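Local structure of aminotransferase (Psychrobacter arcticus 273-4, 3IF2) at residues A[351-356]-A[437-442]; A[72-78]-A[310-314]; A[126-131]-A[142-147]; A[20-24]-A[383-387]. The protein binds pyridoxal 5'-phosphate and is probably an amino-acid aminotransferase of the class I and II family, perhaps acting as a valine-pyruvate transaminase. All blocks are in the same frame, centred on the assembly; numbering follows the deposited sequence.

Contact 4 is the most buried of the four, although a salt-bridge network lies beside its leucines and tyrosine; the other three are only partly buried. No two share a helix or strand. Contacts 1 and 4 lie on the same side of the chain's centre, with centres about 21 Å apart, and touch where Leu440 packs on Arg385. Contact 2 lies on the opposite side of that centre from contact 1, about 52 Å away between centres. Contacts 2 and 3 both reach the second subunit. Chemistry follows the elements joined: main-chain bonds between strands in contact 3, side chains alone between helices in contact 4, and arginines reaching main-chain carbonyls in contacts 1 and 2.

Contact 1 of 4, residues A[351-356]-A[437-442]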
loop_
_atom_site.group_PDB
_atom_site.type_symbol
_atom_site.label_atom_id
_atom_site.label_comp_id
_atom_site.label_asym_id
_atom_site.label_seq_id
_atom_site.Cartn_x
_atom_site.Cartn_y
_atom_site.Cartn_z
ATOM N N ALA A 351 -4.711 -9.929 -41.395
ATOM C CA ALA A 351 -6.040 -10.417 -40.982
ATOM C C ALA A 351 -7.181 -9.509 -41.511
ATOM O O ALA A 351 -8.044 -9.948 -42.265
ATOM C CB ALA A 351 -6.099 -10.532 -39.452
ATOM N N LEU A 352 -7.132 -8.240 -41.123
ATOM C CA LEU A 352 -8.107 -7.208 -41.492
ATOM C C LEU A 352 -7.337 -6.343 -42.499
ATOM O O LEU A 352 -6.538 -6.913 -43.232
ATOM C CB LEU A 352 -8.543 -6.491 -40.216
ATOM C CG LEU A 352 -9.018 -7.495 -39.134
ATOM C CD1 LEU A 352 -9.109 -6.869 -37.743
ATOM C CD2 LEU A 352 -10.339 -8.176 -39.565
ATOM N N GLY A 353 -7.530 -5.026 -42.603
ATOM C CA GLY A 353 -6.697 -4.247 -43.579
ATOM C C GLY A 353 -7.486 -3.963 -44.836
ATOM O O GLY A 353 -7.451 -2.838 -45.335
ATOM N N ASP A 354 -8.154 -4.994 -45.373
ATOM C CA ASP A 354 -9.187 -4.793 -46.399
ATOM C C ASP A 354 -10.482 -4.302 -45.720
ATOM O O ASP A 354 -11.361 -3.775 -46.403
ATOM C CB ASP A 354 -9.545 -6.086 -47.161
ATOM C CG ASP A 354 -8.479 -6.533 -48.143
ATOM O OD1 ASP A 354 -7.855 -5.679 -48.822
ATOM O OD2 ASP A 354 -8.315 -7.764 -48.258
ATOM N N TYR A 355 -10.593 -4.504 -44.401
ATOM C CA TYR A 355 -11.766 -4.174 -43.606
ATOM C C TYR A 355 -11.635 -2.813 -42.890
ATOM O O TYR A 355 -10.555 -2.196 -42.910
ATOM C CB TYR A 355 -12.017 -5.326 -42.625
ATOM C CG TYR A 355 -12.457 -6.583 -43.326
ATOM C CD1 TYR A 355 -11.532 -7.431 -43.961
ATOM C CD2 TYR A 355 -13.809 -6.926 -43.379
ATOM C CE1 TYR A 355 -11.964 -8.605 -44.646
ATOM C CE2 TYR A 355 -14.245 -8.090 -44.031
ATOM C CZ TYR A 355 -13.327 -8.928 -44.657
ATOM O OH TYR A 355 -13.789 -10.057 -45.281
ATOM N N PRO A 356 -12.724 -2.333 -42.236
ATOM C CA PRO A 356 -12.693 -1.018 -41.557
ATOM C C PRO A 356 -11.889 -0.886 -40.247
ATOM O O PRO A 356 -12.295 -0.127 -39.351
ATOM C CB PRO A 356 -14.184 -0.742 -41.297
ATOM C CG PRO A 356 -14.891 -1.566 -42.302
ATOM C CD PRO A 356 -14.116 -2.822 -42.316
ATOM N N VAL A 437 -14.059 -11.092 -36.511
ATOM C CA VAL A 437 -14.405 -9.753 -37.023
ATOM C C VAL A 437 -14.760 -9.745 -38.510
ATOM O O VAL A 437 -15.716 -9.081 -38.909
ATOM C CB VAL A 437 -13.296 -8.702 -36.710
ATOM C CG1 VAL A 437 -13.552 -7.383 -37.442
ATOM C CG2 VAL A 437 -13.187 -8.470 -35.195
ATOM N N ARG A 438 -13.993 -10.463 -39.331
ATOM C CA ARG A 438 -14.305 -10.557 -40.763
ATOM C C ARG A 438 -15.687 -11.174 -40.966
ATOM O O ARG A 438 -16.476 -10.657 -41.748
ATOM C CB ARG A 438 -13.261 -11.368 -41.533
ATOM C CG ARG A 438 -11.932 -10.645 -41.808
ATOM C CD ARG A 438 -11.142 -11.362 -42.935
ATOM N NE ARG A 438 -11.010 -12.803 -42.702
ATOM C CZ ARG A 438 -10.104 -13.404 -41.922
ATOM N NH1 ARG A 438 -9.175 -12.714 -41.246
ATOM N NH2 ARG A 438 -10.141 -14.736 -41.805
ATOM N N GLU A 439 -15.967 -12.252 -40.229
ATOM C CA GLU A 439 -17.256 -12.971 -40.282
ATOM C C GLU A 439 -18.429 -12.026 -39.936
ATOM O O GLU A 439 -19.491 -12.110 -40.569
ATOM C CB GLU A 439 -17.191 -14.216 -39.363
ATOM C CG GLU A 439 -18.306 -15.254 -39.481
ATOM C CD GLU A 439 -19.625 -14.861 -38.830
ATOM O OE1 GLU A 439 -19.652 -14.031 -37.888
ATOM O OE2 GLU A 439 -20.662 -15.404 -39.254
ATOM N N LEU A 440 -18.224 -11.144 -38.947
ATOM C CA LEU A 440 -19.217 -10.128 -38.540
ATOM C C LEU A 440 -19.466 -9.103 -39.647
ATOM O O LEU A 440 -20.629 -8.828 -39.975
ATOM C CB LEU A 440 -18.812 -9.397 -37.237
ATOM C CG LEU A 440 -19.068 -10.033 -35.853
ATOM C CD1 LEU A 440 -19.052 -11.581 -35.837
ATOM C CD2 LEU A 440 -18.077 -9.437 -34.810
ATOM N N TYR A 441 -18.399 -8.539 -40.209
ATOM C CA TYR A 441 -18.534 -7.566 -41.316
ATOM C C TYR A 441 -19.141 -8.165 -42.594
ATOM O O TYR A 441 -19.864 -7.477 -43.314
ATOM C CB TYR A 441 -17.202 -6.890 -41.669
ATOM C CG TYR A 441 -16.795 -5.732 -40.775
ATOM C CD1 TYR A 441 -17.423 -4.487 -40.893
ATOM C CD2 TYR A 441 -15.743 -5.854 -39.853
ATOM C CE1 TYR A 441 -17.040 -3.399 -40.095
ATOM C CE2 TYR A 441 -15.349 -4.765 -39.051
ATOM C CZ TYR A 441 -16.004 -3.548 -39.184
ATOM O OH TYR A 441 -15.626 -2.494 -38.424
ATOM N N ASP A 442 -18.851 -9.437 -42.861
ATOM C CA ASP A 442 -19.351 -10.131 -44.063
ATOM C C ASP A 442 -20.858 -10.414 -44.092
ATOM O O ASP A 442 -21.352 -10.765 -45.145
ATOM C CB ASP A 442 -18.553 -11.435 -44.313
ATOM C CG ASP A 442 -17.095 -11.185 -44.763
ATOM O OD1 ASP A 442 -16.761 -10.062 -45.226
ATOM O OD2 ASP A 442 -16.276 -12.141 -44.667
#
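The hydroxyl of Tyr355 donates to Asp442, OH to OD1 at 3.0 Å, using the carboxylate's syn lone pair, and OD1 lies in the plane of the ring at its edge. Over one face of the same ring runs the aliphatic part of Arg438, whose CG sits 3.8 Å from the centroid of the Tyr355 ring in a CH-pi contact shifted toward the rim. Beyond CG the arginine bends at chi3 (-51°), bringing NH1 to 3.2 Å from Ala351 O; this bond is far from straight (144°), and the donor stands above the carbonyl plane. Leu352 reaches the helix with CD2, which touches Arg438 CG and Val437 CG1. Pro356 CD sits over the centre of one Tyr441 ring face, 3.7 Å from its centroid, in a CH-pi contact. A leucine in place of Tyr355 would probably leave the Asp442 carboxylate without its hydroxyl partner and Arg438 CG without an aromatic face to lie on. The contact thus packs the loop between helix 324-351 and strand 357-360 against the C-terminal part of helix 423-441. Phe372 of strand 367-372 touches Leu352, Val437 and Tyr441, while Tyr441 OH is hydrogen-bonded to Lys373 O just beyond that strand.

Contact 2 of 4, residues A[72-78]-A[310-314]; sequences AIISMAN and RFGAA
Arg310 NH1 donates to Asn78 O at 2.9 Å in a helix-to-helix contact, joining Asn78, just after helix 71-77, to Arg310 at the N-cap position of helix 311-321. The bond is fairly straight (161°) and the oxygen lies near the guanidinium plane, yet the donor stands well above the carbonyl plane of Asn78. The arginine chain passes over Ser75: its CD is 3.3 Å from Ser75 O, and one guanidinium face is turned to Ser75 CA. With chi1 at 64°, CG sits between the backbone N and the carbonyl carbon, and a bend at chi3 then carries the guanidinium across to Asn78. Behind the first shell, Asp85 pairs with NH2 in a salt bridge, while the Asn78 amide folds back onto its own helix, ND2 to Ile74 O at 2.8 Å and almost straight. A methionine in place of Arg310 would probably leave Asn78 O without this donor and Asp85 without its ionic mate. Next in sequence, Phe311 turns the edge of its ring to Ala72 O and is touched by Ala72 CB and Met76 CE, the latter from selenomethionine. This is also subunit-interface ground: Phe311 meets Phe311 of the second subunit, their planes nearly parallel. The side chain of Asn78 lies about 6 Å from that of Tyr79, a pyridoxal 5'-phosphate-binding residue. Between the helices, Ser75 OG lies 3.3 Å from Ala314 CB.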
loop_
_atom_site.group_PDB
_atom_site.type_symbol
_atom_site.label_atom_id
_atom_site.label_comp_id
_atom_site.label_asym_id
_atom_site.label_seq_id
_atom_site.Cartn_x
_atom_site.Cartn_y
_atom_site.Cartn_z
ATOM N N ALA A 72 20.785 -5.700 1.231
ATOM C CA ALA A 72 19.535 -6.439 1.159
ATOM C C ALA A 72 18.942 -6.634 2.558
ATOM O O ALA A 72 17.771 -6.329 2.765
ATOM C CB ALA A 72 19.733 -7.779 0.447
ATOM N N ILE A 73 19.750 -7.101 3.514
ATOM C CA ILE A 73 19.281 -7.273 4.904
ATOM C C ILE A 73 18.873 -5.946 5.573
ATOM O O ILE A 73 17.826 -5.873 6.218
ATOM C CB ILE A 73 20.332 -8.065 5.778
ATOM C CG1 ILE A 73 20.368 -9.549 5.353
ATOM C CG2 ILE A 73 20.046 -7.946 7.265
ATOM C CD1 ILE A 73 19.016 -10.333 5.357
ATOM N N ILE A 74 19.672 -4.904 5.394
ATOM C CA ILE A 74 19.396 -3.603 6.018
ATOM C C ILE A 74 18.069 -3.021 5.492
ATOM O O ILE A 74 17.250 -2.493 6.271
ATOM C CB ILE A 74 20.620 -2.615 5.847
ATOM C CG1 ILE A 74 21.824 -3.123 6.679
ATOM C CG2 ILE A 74 20.274 -1.198 6.275
ATOM C CD1 ILE A 74 23.151 -2.428 6.362
ATOM N N SER A 75 17.869 -3.177 4.182
ATOM C CA SER A 75 16.679 -2.736 3.463
ATOM C C SER A 75 15.431 -3.533 3.943
ATOM O O SER A 75 14.395 -2.950 4.258
ATOM C CB SER A 75 16.956 -2.879 1.969
ATOM O OG SER A 75 15.925 -2.343 1.195
HETATM N N MSE A 76 15.547 -4.860 4.008
HETATM C CA MSE A 76 14.508 -5.746 4.606
HETATM C C MSE A 76 14.155 -5.491 6.096
HETATM O O MSE A 76 12.989 -5.550 6.492
HETATM C CB MSE A 76 15.033 -7.191 4.629
HETATM C CG MSE A 76 14.529 -8.085 3.591
HETATM SE SE MSE A 76 15.454 -9.770 3.785
HETATM C CE MSE A 76 16.711 -9.230 2.430
ATOM N N ALA A 77 15.208 -5.329 6.906
ATOM C CA ALA A 77 15.108 -5.299 8.373
ATOM C C ALA A 77 14.648 -4.007 9.025
ATOM O O ALA A 77 14.513 -3.975 10.243
ATOM C CB ALA A 77 16.436 -5.758 9.007
ATOM N N ASN A 78 14.411 -2.964 8.232
ATOM C CA ASN A 78 14.046 -1.634 8.731
ATOM C C ASN A 78 12.941 -0.954 7.920
ATOM O O ASN A 78 12.916 -1.052 6.674
ATOM C CB ASN A 78 15.268 -0.723 8.671
ATOM C CG ASN A 78 16.382 -1.187 9.553
ATOM O OD1 ASN A 78 16.393 -0.881 10.741
ATOM N ND2 ASN A 78 17.347 -1.905 8.979
ATOM N N ARG A 310 10.093 -0.943 0.249
ATOM C CA ARG A 310 11.437 -0.479 -0.130
ATOM C C ARG A 310 12.320 -1.388 -0.961
ATOM O O ARG A 310 13.380 -0.935 -1.396
ATOM C CB ARG A 310 12.172 0.079 1.088
ATOM C CG ARG A 310 12.470 -0.876 2.181
ATOM C CD ARG A 310 12.910 -0.144 3.456
ATOM N NE ARG A 310 14.109 0.673 3.262
ATOM C CZ ARG A 310 14.886 1.189 4.222
ATOM N NH1 ARG A 310 14.680 0.942 5.513
ATOM N NH2 ARG A 310 15.931 1.939 3.864
ATOM N N PHE A 311 11.875 -2.589 -1.294
ATOM C CA PHE A 311 12.765 -3.452 -2.012
ATOM C C PHE A 311 12.964 -3.068 -3.470
ATOM O O PHE A 311 14.047 -3.325 -4.038
ATOM C CB PHE A 311 12.499 -4.954 -1.800
ATOM C CG PHE A 311 13.777 -5.709 -1.748
ATOM C CD1 PHE A 311 14.513 -5.750 -0.544
ATOM C CD2 PHE A 311 14.352 -6.207 -2.907
ATOM C CE1 PHE A 311 15.777 -6.360 -0.487
ATOM C CE2 PHE A 311 15.618 -6.833 -2.874
ATOM C CZ PHE A 311 16.336 -6.900 -1.666
ATOM N N GLY A 312 11.940 -2.452 -4.064
ATOM C CA GLY A 312 12.049 -1.902 -5.400
ATOM C C GLY A 312 13.103 -0.799 -5.395
ATOM O O GLY A 312 13.989 -0.769 -6.268
ATOM N N ALA A 313 13.010 0.078 -4.395
ATOM C CA ALA A 313 13.995 1.135 -4.137
ATOM C C ALA A 313 15.412 0.564 -4.008
ATOM O O ALA A 313 16.346 1.101 -4.571
ATOM C CB ALA A 313 13.627 1.911 -2.848
ATOM N N ALA A 314 15.546 -0.534 -3.272
ATOM C CA ALA A 314 16.845 -1.166 -3.035
ATOM C C ALA A 314 17.500 -1.604 -4.347
ATOM O O ALA A 314 18.678 -1.330 -4.552
ATOM C CB ALA A 314 16.722 -2.316 -2.053
#

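Contact 3 of 4, residues A[126-131]-A[142-147]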
loop_
_atom_site.group_PDB
_atom_site.type_symbol
_atom_site.label_atom_id
_atom_site.label_comp_id
_atom_site.label_asym_id
_atom_site.label_seq_id
_atom_site.Cartn_x
_atom_site.Cartn_y
_atom_site.Cartn_z
ATOM N N PHE A 126 -7.224 15.998 -4.248
ATOM C CA PHE A 126 -7.695 17.101 -5.073
ATOM C C PHE A 126 -9.083 16.914 -5.676
ATOM O O PHE A 126 -9.483 17.704 -6.498
ATOM C CB PHE A 126 -6.680 17.328 -6.194
ATOM C CG PHE A 126 -5.352 17.787 -5.708
ATOM C CD1 PHE A 126 -5.224 19.058 -5.133
ATOM C CD2 PHE A 126 -4.207 16.978 -5.852
ATOM C CE1 PHE A 126 -3.990 19.525 -4.672
ATOM C CE2 PHE A 126 -2.948 17.424 -5.396
ATOM C CZ PHE A 126 -2.837 18.701 -4.796
ATOM N N GLY A 127 -9.814 15.883 -5.266
ATOM C CA GLY A 127 -11.143 15.605 -5.802
ATOM C C GLY A 127 -12.075 15.130 -4.706
ATOM O O GLY A 127 -11.624 14.574 -3.698
ATOM N N GLY A 128 -13.376 15.316 -4.948
ATOM C CA GLY A 128 -14.426 15.000 -3.982
ATOM C C GLY A 128 -14.870 16.263 -3.276
ATOM O O GLY A 128 -14.722 17.359 -3.817
ATOM N N ALA A 129 -15.389 16.116 -2.061
ATOM C CA ALA A 129 -15.953 17.250 -1.314
ATOM C C ALA A 129 -14.887 18.238 -0.819
ATOM O O ALA A 129 -13.899 17.820 -0.199
ATOM C CB ALA A 129 -16.782 16.745 -0.146
ATOM N N PHE A 130 -15.097 19.526 -1.131
ATOM C CA PHE A 130 -14.274 20.661 -0.688
ATOM C C PHE A 130 -15.119 21.627 0.156
ATOM O O PHE A 130 -16.349 21.716 -0.024
ATOM C CB PHE A 130 -13.761 21.493 -1.872
ATOM C CG PHE A 130 -12.510 20.968 -2.535
ATOM C CD1 PHE A 130 -12.529 19.774 -3.230
ATOM C CD2 PHE A 130 -11.338 21.734 -2.551
ATOM C CE1 PHE A 130 -11.388 19.307 -3.894
ATOM C CE2 PHE A 130 -10.192 21.289 -3.215
ATOM C CZ PHE A 130 -10.210 20.069 -3.888
ATOM N N VAL A 131 -14.441 22.388 1.021
ATOM C CA VAL A 131 -15.078 23.441 1.806
ATOM C C VAL A 131 -15.387 24.549 0.780
ATOM O O VAL A 131 -14.532 24.903 -0.038
ATOM C CB VAL A 131 -14.206 23.955 3.003
ATOM C CG1 VAL A 131 -14.960 25.035 3.793
ATOM C CG2 VAL A 131 -13.852 22.805 3.941
ATOM N N SER A 142 -20.615 23.184 1.401
ATOM C CA SER A 142 -19.497 22.422 0.782
ATOM C C SER A 142 -19.776 22.197 -0.733
ATOM O O SER A 142 -20.922 22.352 -1.179
ATOM C CB SER A 142 -19.259 21.097 1.513
ATOM O OG SER A 142 -20.357 20.219 1.358
ATOM N N VAL A 143 -18.753 21.835 -1.510
ATOM C CA VAL A 143 -18.906 21.678 -2.969
ATOM C C VAL A 143 -18.011 20.573 -3.516
ATOM O O VAL A 143 -16.864 20.477 -3.118
ATOM C CB VAL A 143 -18.604 23.028 -3.703
ATOM C CG1 VAL A 143 -17.238 23.576 -3.321
ATOM C CG2 VAL A 143 -18.730 22.894 -5.226
ATOM N N ASP A 144 -18.547 19.741 -4.413
ATOM C CA ASP A 144 -17.769 18.669 -5.064
ATOM C C ASP A 144 -16.892 19.219 -6.186
ATOM O O ASP A 144 -17.319 20.092 -6.941
ATOM C CB ASP A 144 -18.682 17.567 -5.651
ATOM C CG ASP A 144 -19.209 16.596 -4.603
ATOM O OD1 ASP A 144 -18.774 16.631 -3.425
ATOM O OD2 ASP A 144 -20.049 15.758 -4.985
ATOM N N LYS A 145 -15.660 18.726 -6.263
ATOM C CA LYS A 145 -14.746 19.068 -7.348
ATOM C C LYS A 145 -14.269 17.789 -8.027
ATOM O O LYS A 145 -14.200 16.732 -7.400
ATOM C CB LYS A 145 -13.564 19.906 -6.876
ATOM C CG LYS A 145 -13.956 21.205 -6.225
ATOM C CD LYS A 145 -12.815 22.205 -6.208
ATOM C CE LYS A 145 -13.244 23.455 -5.471
ATOM N NZ LYS A 145 -12.278 24.558 -5.608
ATOM N N SER A 146 -13.927 17.907 -9.306
ATOM C CA SER A 146 -13.504 16.782 -10.129
ATOM C C SER A 146 -12.079 16.904 -10.620
ATOM O O SER A 146 -11.521 18.008 -10.653
ATOM C CB SER A 146 -14.438 16.675 -11.341
ATOM O OG SER A 146 -15.695 16.211 -10.927
ATOM N N ILE A 147 -11.508 15.753 -10.993
ATOM C CA ILE A 147 -10.182 15.662 -11.621
ATOM C C ILE A 147 -10.498 15.749 -13.121
ATOM O O ILE A 147 -11.250 14.925 -13.636
ATOM C CB ILE A 147 -9.476 14.331 -11.290
ATOM C CG1 ILE A 147 -9.377 14.109 -9.759
ATOM C CG2 ILE A 147 -8.104 14.277 -11.929
ATOM C CD1 ILE A 147 -8.675 15.222 -8.947
#
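Strands 128-131 and 142-147 pair as an antiparallel beta hairpin at one end of the large mixed sheet, where strand 142-149 continues inward beside strands 168-170 and 207-213. Two hydrogen-bonded pairs hold it. Gly128 N donates to Lys145 O at 2.9 Å and Lys145 N returns a bond to Gly128 O; Phe130 N donates to Val143 O at 2.8 Å and Val143 N returns one to Phe130 O. Gly128's backbone angles would press a side chain against the preceding carbonyl. Between them, Ala129 and Asp144 form a non-hydrogen-bonded pair with side chains on the sheet face opposite Phe130 and Lys145. With CG anti to the carbonyl carbon (chi1 -59°) and the chain extended beyond it, Lys145 crosses the Phe130 side chain at about a right angle and lies over one ring face, CD 3.7 Å from the centroid. Lys145 NZ takes an off-centre cation-pi position 4.8 Å from that centroid and makes a weak hydrogen bond to Gly205 O. Ile147 CD1 touches Phe126 O and CB. Phe4 of the second subunit packs on Phe126 and Phe130. Main-chain bonds set the register; the lysine's methylenes cover an aromatic face and its ammonium finds a polar partner.

Contact 4 of 4, residues A[20-24]-A[383-387]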
loop_
_atom_site.group_PDB
_atom_site.type_symbol
_atom_site.label_atom_id
_atom_site.label_comp_id
_atom_site.label_asym_id
_atom_site.label_seq_id
_atom_site.Cartn_x
_atom_site.Cartn_y
_atom_site.Cartn_z
ATOM N N LEU A 20 -15.044 -7.635 -15.252
ATOM C CA LEU A 20 -13.988 -7.789 -16.257
ATOM C C LEU A 20 -12.706 -8.293 -15.555
ATOM O O LEU A 20 -12.104 -9.260 -16.012
ATOM C CB LEU A 20 -13.736 -6.461 -17.001
ATOM C CG LEU A 20 -12.704 -6.368 -18.142
ATOM C CD1 LEU A 20 -13.121 -7.166 -19.389
ATOM C CD2 LEU A 20 -12.457 -4.908 -18.510
HETATM N N MSE A 21 -12.322 -7.663 -14.439
HETATM C CA MSE A 21 -11.133 -8.071 -13.665
HETATM C C MSE A 21 -11.214 -9.506 -13.137
HETATM O O MSE A 21 -10.191 -10.181 -13.064
HETATM C CB MSE A 21 -10.806 -7.081 -12.523
HETATM C CG MSE A 21 -10.338 -5.688 -12.992
HETATM SE SE MSE A 21 -8.900 -5.731 -14.350
HETATM C CE MSE A 21 -7.440 -6.380 -13.124
ATOM N N ASP A 22 -12.420 -9.964 -12.798
ATOM C CA ASP A 22 -12.651 -11.353 -12.366
ATOM C C ASP A 22 -12.418 -12.338 -13.518
ATOM O O ASP A 22 -11.726 -13.341 -13.333
ATOM C CB ASP A 22 -14.068 -11.554 -11.776
ATOM C CG ASP A 22 -14.259 -10.881 -10.407
ATOM O OD1 ASP A 22 -13.284 -10.702 -9.644
ATOM O OD2 ASP A 22 -15.409 -10.534 -10.087
ATOM N N ASP A 23 -12.978 -12.043 -14.692
ATOM C CA ASP A 23 -12.778 -12.885 -15.892
ATOM C C ASP A 23 -11.301 -12.977 -16.318
ATOM O O ASP A 23 -10.835 -14.041 -16.727
ATOM C CB ASP A 23 -13.627 -12.375 -17.061
ATOM C CG ASP A 23 -15.119 -12.540 -16.832
ATOM O OD1 ASP A 23 -15.540 -13.088 -15.795
ATOM O OD2 ASP A 23 -15.891 -12.114 -17.703
ATOM N N LEU A 24 -10.588 -11.862 -16.211
ATOM C CA LEU A 24 -9.150 -11.807 -16.515
ATOM C C LEU A 24 -8.309 -12.568 -15.444
ATOM O O LEU A 24 -7.290 -13.203 -15.777
ATOM C CB LEU A 24 -8.669 -10.346 -16.749
ATOM C CG LEU A 24 -8.881 -9.697 -18.154
ATOM C CD1 LEU A 24 -10.284 -9.880 -18.744
ATOM C CD2 LEU A 24 -8.449 -8.187 -18.161
ATOM N N TYR A 383 -15.785 -8.883 -27.067
ATOM C CA TYR A 383 -15.021 -9.434 -25.929
ATOM C C TYR A 383 -15.567 -10.783 -25.436
ATOM O O TYR A 383 -14.792 -11.701 -25.194
ATOM C CB TYR A 383 -14.948 -8.416 -24.778
ATOM C CG TYR A 383 -14.632 -9.002 -23.425
ATOM C CD1 TYR A 383 -13.313 -9.246 -23.032
ATOM C CD2 TYR A 383 -15.660 -9.307 -22.517
ATOM C CE1 TYR A 383 -13.022 -9.798 -21.765
ATOM C CE2 TYR A 383 -15.381 -9.858 -21.252
ATOM C CZ TYR A 383 -14.065 -10.104 -20.893
ATOM O OH TYR A 383 -13.812 -10.640 -19.667
ATOM N N GLU A 384 -16.892 -10.887 -25.305
ATOM C CA GLU A 384 -17.555 -12.125 -24.850
ATOM C C GLU A 384 -17.362 -13.262 -25.845
ATOM O O GLU A 384 -17.110 -14.396 -25.445
ATOM C CB GLU A 384 -19.064 -11.912 -24.597
ATOM C CG GLU A 384 -19.419 -10.933 -23.460
ATOM C CD GLU A 384 -19.061 -11.409 -22.044
ATOM O OE1 GLU A 384 -18.989 -12.640 -21.812
ATOM O OE2 GLU A 384 -18.876 -10.536 -21.153
ATOM N N ARG A 385 -17.487 -12.953 -27.133
ATOM C CA ARG A 385 -17.323 -13.958 -28.200
ATOM C C ARG A 385 -15.900 -14.483 -28.291
ATOM O O ARG A 385 -15.700 -15.692 -28.436
ATOM C CB ARG A 385 -17.760 -13.404 -29.551
ATOM C CG ARG A 385 -19.262 -13.226 -29.653
ATOM C CD ARG A 385 -19.605 -12.309 -30.799
ATOM N NE ARG A 385 -21.019 -11.936 -30.766
ATOM C CZ ARG A 385 -21.956 -12.238 -31.671
ATOM N NH1 ARG A 385 -21.685 -12.907 -32.803
ATOM N NH2 ARG A 385 -23.197 -11.803 -31.450
ATOM N N LEU A 386 -14.930 -13.569 -28.213
ATOM C CA LEU A 386 -13.500 -13.924 -28.198
ATOM C C LEU A 386 -13.155 -14.738 -26.936
ATOM O O LEU A 386 -12.425 -15.733 -27.037
ATOM C CB LEU A 386 -12.613 -12.675 -28.304
ATOM C CG LEU A 386 -12.708 -11.828 -29.573
ATOM C CD1 LEU A 386 -11.996 -10.501 -29.381
ATOM C CD2 LEU A 386 -12.158 -12.578 -30.770
ATOM N N LYS A 387 -13.696 -14.336 -25.774
ATOM C CA LYS A 387 -13.469 -15.050 -24.486
ATOM C C LYS A 387 -13.918 -16.516 -24.550
ATOM O O LYS A 387 -13.214 -17.394 -24.031
ATOM C CB LYS A 387 -14.136 -14.320 -23.301
ATOM C CG LYS A 387 -14.008 -15.006 -21.911
ATOM C CD LYS A 387 -14.297 -14.052 -20.723
ATOM C CE LYS A 387 -15.695 -13.410 -20.786
ATOM N NZ LYS A 387 -16.846 -14.355 -20.655
#
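Leu20 and Tyr383 provide the apolar side of this contact between segments 20-24 and 383-387, whose axes lie 13.0 Å apart and diverge by 15°, on helices 16-29 and 379-388. Side chains bridge that gap. Leu20 CD1 lies over a face of the Tyr383 ring, 3.9 Å from its centroid, in a CH-pi contact displaced toward the hydroxyl end. With its CG anti to the backbone N (chi1 160°), Tyr383 extends toward helix 16-29, and Leu24 CD1 meets the ring at its edge, 4.1 Å from CE1. Leu20 and Tyr383 both touch Pro395 of strand 394-395. The side chain of Leu20 lies about 10 Å from that of Asn217, which binds pyridoxal 5'-phosphate.

The polar side centres on Asp23. Tyr383 OH donates to Asp23 OD2 at 3.2 Å, meeting the anti lone pair, with ring and carboxylate nearly coplanar (7°). The same oxygen faces Lys387, whose chain, bent at chi3 and chi4, crosses the aspartate at about a right angle; the Asp23 OD2 to Lys387 NZ salt bridge is long, at 3.8 Å. Lys387 NZ makes a closer salt bridge of 3.0 Å with Glu384 OE1, one turn back on its own helix. Placed between two carboxylates, the lysine probably offsets their mutual repulsion, while the tyrosine hydroxyl gives Asp23 OD2 a neutral donor at the edge of the apolar packing.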